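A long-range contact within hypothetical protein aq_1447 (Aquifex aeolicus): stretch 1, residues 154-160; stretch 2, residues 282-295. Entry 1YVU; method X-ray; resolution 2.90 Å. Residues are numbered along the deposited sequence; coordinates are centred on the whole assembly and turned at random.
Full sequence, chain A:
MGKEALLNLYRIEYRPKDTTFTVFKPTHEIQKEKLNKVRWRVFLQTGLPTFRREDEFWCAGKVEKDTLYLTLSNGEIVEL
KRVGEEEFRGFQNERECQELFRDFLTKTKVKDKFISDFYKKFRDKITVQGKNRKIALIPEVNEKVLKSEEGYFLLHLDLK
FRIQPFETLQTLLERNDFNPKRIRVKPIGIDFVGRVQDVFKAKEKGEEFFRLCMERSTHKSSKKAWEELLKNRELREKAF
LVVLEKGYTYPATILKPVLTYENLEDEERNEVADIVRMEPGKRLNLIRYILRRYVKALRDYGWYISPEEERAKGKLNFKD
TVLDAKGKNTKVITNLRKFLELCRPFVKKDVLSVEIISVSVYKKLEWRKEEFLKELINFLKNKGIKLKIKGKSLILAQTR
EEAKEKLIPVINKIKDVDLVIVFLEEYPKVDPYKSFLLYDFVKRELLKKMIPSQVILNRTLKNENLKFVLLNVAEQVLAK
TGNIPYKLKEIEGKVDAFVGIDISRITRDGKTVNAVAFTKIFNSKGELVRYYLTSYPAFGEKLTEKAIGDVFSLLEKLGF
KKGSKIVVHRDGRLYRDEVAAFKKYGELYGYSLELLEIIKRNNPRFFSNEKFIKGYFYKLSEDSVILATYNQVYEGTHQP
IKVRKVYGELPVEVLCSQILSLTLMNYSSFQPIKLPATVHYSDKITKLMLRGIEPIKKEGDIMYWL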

# COMPACT_ATOMS: atom_id res chain seq x y z
N LEU A 154 -15.96 -5.62 -15.13
CA LEU A 154 -14.74 -5.20 -15.81
C LEU A 154 -13.57 -6.10 -15.45
O LEU A 154 -13.39 -6.46 -14.28
CB LEU A 154 -14.38 -3.77 -15.45
CG LEU A 154 -15.50 -2.74 -15.61
CD1 LEU A 154 -15.12 -1.40 -15.06
CD2 LEU A 154 -15.89 -2.68 -17.09
N LEU A 155 -12.80 -6.52 -16.45
CA LEU A 155 -11.64 -7.29 -16.11
C LEU A 155 -10.55 -6.28 -15.97
O LEU A 155 -10.28 -5.47 -16.87
CB LEU A 155 -11.26 -8.34 -17.15
CG LEU A 155 -9.98 -9.13 -16.80
CD1 LEU A 155 -10.13 -9.97 -15.54
CD2 LEU A 155 -9.63 -10.00 -17.96
N HIS A 156 -10.10 -6.20 -14.73
CA HIS A 156 -9.00 -5.35 -14.35
C HIS A 156 -7.80 -6.27 -14.57
O HIS A 156 -7.68 -7.32 -13.91
CB HIS A 156 -9.12 -4.95 -12.89
CG HIS A 156 -7.87 -4.36 -12.32
ND1 HIS A 156 -6.83 -3.92 -13.10
CD2 HIS A 156 -7.46 -4.21 -11.03
CE1 HIS A 156 -5.82 -3.53 -12.33
NE2 HIS A 156 -6.18 -3.70 -11.08
N LEU A 157 -6.95 -5.87 -15.52
CA LEU A 157 -5.76 -6.63 -15.85
C LEU A 157 -4.49 -5.79 -15.87
O LEU A 157 -4.42 -4.76 -16.55
CB LEU A 157 -5.97 -7.35 -17.18
CG LEU A 157 -4.88 -8.16 -17.89
CD1 LEU A 157 -4.12 -9.11 -16.99
CD2 LEU A 157 -5.58 -8.95 -18.96
N ASP A 158 -3.49 -6.25 -15.13
CA ASP A 158 -2.23 -5.55 -15.06
C ASP A 158 -1.07 -6.53 -15.19
O ASP A 158 -1.25 -7.76 -15.14
CB ASP A 158 -2.12 -4.80 -13.72
CG ASP A 158 -1.36 -3.47 -13.84
OD1 ASP A 158 -0.45 -3.33 -14.69
OD2 ASP A 158 -1.70 -2.55 -13.05
N LEU A 159 0.12 -5.95 -15.37
CA LEU A 159 1.39 -6.64 -15.51
C LEU A 159 2.43 -5.92 -14.68
O LEU A 159 2.75 -4.75 -14.92
CB LEU A 159 1.83 -6.67 -16.98
CG LEU A 159 3.12 -7.45 -17.22
CD1 LEU A 159 2.84 -8.93 -17.23
CD2 LEU A 159 3.69 -7.03 -18.53
N LYS A 160 2.91 -6.58 -13.64
CA LYS A 160 3.92 -5.99 -12.79
C LYS A 160 5.17 -6.87 -12.80
O LYS A 160 5.12 -7.97 -13.36
CB LYS A 160 3.33 -5.75 -11.39
CG LYS A 160 2.24 -4.65 -11.41
CD LYS A 160 1.45 -4.46 -10.11
CE LYS A 160 0.37 -3.39 -10.32
NZ LYS A 160 -0.43 -3.07 -9.10
N LYS A 282 3.92 1.00 -23.47
CA LYS A 282 4.48 -0.35 -23.25
C LYS A 282 3.68 -1.33 -22.38
O LYS A 282 3.66 -2.52 -22.67
CB LYS A 282 5.90 -0.25 -22.69
CG LYS A 282 6.95 0.25 -23.67
CD LYS A 282 8.31 0.49 -23.00
CE LYS A 282 9.37 0.91 -24.03
NZ LYS A 282 10.60 1.48 -23.41
N ARG A 283 3.08 -0.85 -21.28
CA ARG A 283 2.25 -1.71 -20.40
C ARG A 283 0.95 -1.91 -21.13
O ARG A 283 0.53 -3.04 -21.29
CB ARG A 283 1.88 -1.05 -19.05
CG ARG A 283 3.03 -0.72 -18.15
CD ARG A 283 2.61 -0.56 -16.72
NE ARG A 283 3.68 -0.98 -15.80
CZ ARG A 283 4.28 -0.21 -14.89
NH1 ARG A 283 3.93 1.06 -14.73
NH2 ARG A 283 5.25 -0.71 -14.15
N LEU A 284 0.39 -0.81 -21.62
CA LEU A 284 -0.88 -0.78 -22.33
C LEU A 284 -0.92 -1.73 -23.52
O LEU A 284 -1.89 -2.46 -23.67
CB LEU A 284 -1.24 0.65 -22.77
CG LEU A 284 -2.59 1.04 -23.40
CD1 LEU A 284 -3.69 0.91 -22.41
CD2 LEU A 284 -2.55 2.45 -23.91
N ASN A 285 0.16 -1.78 -24.30
CA ASN A 285 0.22 -2.67 -25.47
C ASN A 285 0.51 -4.12 -25.11
O ASN A 285 0.10 -5.04 -25.83
CB ASN A 285 1.21 -2.17 -26.52
CG ASN A 285 0.79 -0.84 -27.14
OD1 ASN A 285 1.51 -0.30 -27.97
ND2 ASN A 285 -0.35 -0.29 -26.72
N LEU A 286 1.15 -4.29 -23.95
CA LEU A 286 1.51 -5.59 -23.40
C LEU A 286 0.25 -6.20 -22.81
O LEU A 286 -0.07 -7.33 -23.11
CB LEU A 286 2.56 -5.43 -22.31
CG LEU A 286 3.71 -6.42 -22.18
CD1 LEU A 286 3.61 -7.58 -23.16
CD2 LEU A 286 5.02 -5.63 -22.30
N ILE A 287 -0.45 -5.42 -21.99
CA ILE A 287 -1.73 -5.83 -21.40
C ILE A 287 -2.61 -6.22 -22.59
O ILE A 287 -3.19 -7.31 -22.58
CB ILE A 287 -2.36 -4.67 -20.61
CG1 ILE A 287 -1.62 -4.52 -19.29
CG2 ILE A 287 -3.89 -4.83 -20.42
CD1 ILE A 287 -1.83 -3.16 -18.68
N ARG A 288 -2.57 -5.40 -23.66
CA ARG A 288 -3.33 -5.64 -24.90
C ARG A 288 -2.86 -6.92 -25.56
O ARG A 288 -3.64 -7.57 -26.22
CB ARG A 288 -3.23 -4.49 -25.91
CG ARG A 288 -4.03 -3.24 -25.58
CD ARG A 288 -3.71 -2.11 -26.56
NE ARG A 288 -4.19 -0.81 -26.09
CZ ARG A 288 -4.80 0.09 -26.86
NH1 ARG A 288 -5.01 -0.13 -28.15
NH2 ARG A 288 -5.26 1.20 -26.31
N TYR A 289 -1.61 -7.31 -25.35
CA TYR A 289 -1.13 -8.55 -25.96
C TYR A 289 -1.58 -9.77 -25.13
O TYR A 289 -1.89 -10.81 -25.69
CB TYR A 289 0.41 -8.53 -26.13
CG TYR A 289 1.01 -9.70 -26.92
CD1 TYR A 289 0.84 -9.80 -28.33
CD2 TYR A 289 1.77 -10.69 -26.26
CE1 TYR A 289 1.44 -10.89 -29.07
CE2 TYR A 289 2.38 -11.77 -26.98
CZ TYR A 289 2.21 -11.87 -28.38
OH TYR A 289 2.83 -12.91 -29.05
N ILE A 290 -1.69 -9.59 -23.81
CA ILE A 290 -2.10 -10.65 -22.88
C ILE A 290 -3.57 -11.01 -23.10
O ILE A 290 -3.95 -12.19 -23.10
CB ILE A 290 -1.90 -10.21 -21.41
CG1 ILE A 290 -0.49 -9.67 -21.23
CG2 ILE A 290 -2.10 -11.39 -20.46
CD1 ILE A 290 -0.21 -9.01 -19.90
N LEU A 291 -4.39 -9.97 -23.30
CA LEU A 291 -5.83 -10.10 -23.54
C LEU A 291 -6.16 -10.99 -24.73
O LEU A 291 -6.99 -11.88 -24.62
CB LEU A 291 -6.45 -8.74 -23.84
CG LEU A 291 -6.93 -7.78 -22.79
CD1 LEU A 291 -7.84 -6.83 -23.53
CD2 LEU A 291 -7.71 -8.50 -21.73
N ARG A 292 -5.47 -10.74 -25.84
CA ARG A 292 -5.65 -11.48 -27.08
C ARG A 292 -5.54 -13.00 -26.87
O ARG A 292 -6.44 -13.73 -27.28
CB ARG A 292 -4.67 -11.00 -28.15
CG ARG A 292 -4.80 -9.52 -28.56
CD ARG A 292 -3.94 -9.21 -29.78
NE ARG A 292 -3.59 -7.79 -29.95
CZ ARG A 292 -3.18 -7.25 -31.09
NH1 ARG A 292 -3.06 -7.98 -32.20
NH2 ARG A 292 -2.85 -5.96 -31.12
N ARG A 293 -4.55 -13.42 -26.08
CA ARG A 293 -4.30 -14.85 -25.78
C ARG A 293 -5.36 -15.51 -24.91
O ARG A 293 -5.65 -16.70 -25.06
CB ARG A 293 -2.92 -15.06 -25.16
CG ARG A 293 -1.77 -14.84 -26.12
CD ARG A 293 -0.47 -15.00 -25.38
NE ARG A 293 0.71 -14.66 -26.18
CZ ARG A 293 1.79 -15.42 -26.29
NH1 ARG A 293 1.86 -16.59 -25.65
NH2 ARG A 293 2.83 -15.00 -27.00
N TYR A 294 -5.93 -14.71 -24.00
CA TYR A 294 -7.01 -15.15 -23.11
C TYR A 294 -8.25 -15.40 -23.96
O TYR A 294 -8.93 -16.41 -23.77
CB TYR A 294 -7.36 -14.09 -22.05
CG TYR A 294 -6.43 -13.94 -20.86
CD1 TYR A 294 -6.64 -12.94 -19.90
CD2 TYR A 294 -5.31 -14.78 -20.70
CE1 TYR A 294 -5.75 -12.78 -18.80
CE2 TYR A 294 -4.41 -14.64 -19.61
CZ TYR A 294 -4.63 -13.65 -18.67
OH TYR A 294 -3.73 -13.54 -17.65
N VAL A 295 -8.47 -14.53 -24.95
CA VAL A 295 -9.64 -14.64 -25.81
C VAL A 295 -9.59 -15.84 -26.74
O VAL A 295 -10.64 -16.35 -27.11
CB VAL A 295 -9.93 -13.34 -26.62
CG1 VAL A 295 -11.43 -13.30 -27.00
CG2 VAL A 295 -9.62 -12.10 -25.81

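Leu-157 is the centre of this contact. Its CA-to-CB bond points toward the helix of residues 282-295, and the helix covers 109 Å² of it, more than of any other residue in either stretch. With chi1 at t and chi2 at p, the side chain meets three helix residues: Leu-157 CD2 lies 3.5 Å from Leu-291 CD2 and 3.8 Å from Tyr-294 CE1, while Leu-157 CG is 4.3 Å from Ile-287 CG2. Residues 287, 291 and 294 are spaced by four and three, which brings them to one side of a helix, so a single leucine can touch all three. The approach to the tyrosine ring is oblique, and the hydroxyl of Tyr-294 is hydrogen-bonded elsewhere in the structure.

The alternation of the strand sets the rest of the pattern. Leu-155, Leu-157 and Leu-159 all direct CB toward the helix, whereas His-156, between the first two, makes no contact. Leu-159, with 86 Å² covered, forms a second apolar cluster: its CD2 is 3.7 Å from Leu-286 CG and its CD1 is 4.1 Å from Ile-290 CD1. Leu-155 contributes less, its CD2 reaching Leu-291 CD2 at 4.5 Å. Leu-291 thus touches two strand leucines, although its own CA-to-CB bond points sideways; the end of its side chain comes nearer.

The axes approach to 8.3 Å with 118° between their N-to-C directions, so the helix crosses the strand obliquely. The nearest CA atoms are those of Asp-158 and Ile-287, 6.4 Å apart. Here Ile-287, with chi1 at m and chi2 at t, extends CD1 to within 3.7 Å of Leu-157 O and 4.2 Å of Asp-158 OD1. These are packing distances between a methyl group and oxygen atoms.

Asp-158 points CB away from the helix, but the end of its side chain comes nearer. Its OD1 accepts a hydrogen bond from the backbone of the next residue, Leu-159 N to Asp-158 OD1, at 2.8 Å with an N-H...acceptor angle of 148°, and is also bonded elsewhere in the structure. At the polar edge, Arg-283 leaves its backbone sideways and its end comes nearer the strand, where Arg-283 NE lies 4.0 Å from Leu-159 O, too far for a hydrogen bond. No hydrogen bond crosses between the stretches; the 465 Å² buried, summed over both sides, reflects mainly the packing of aliphatic side chains.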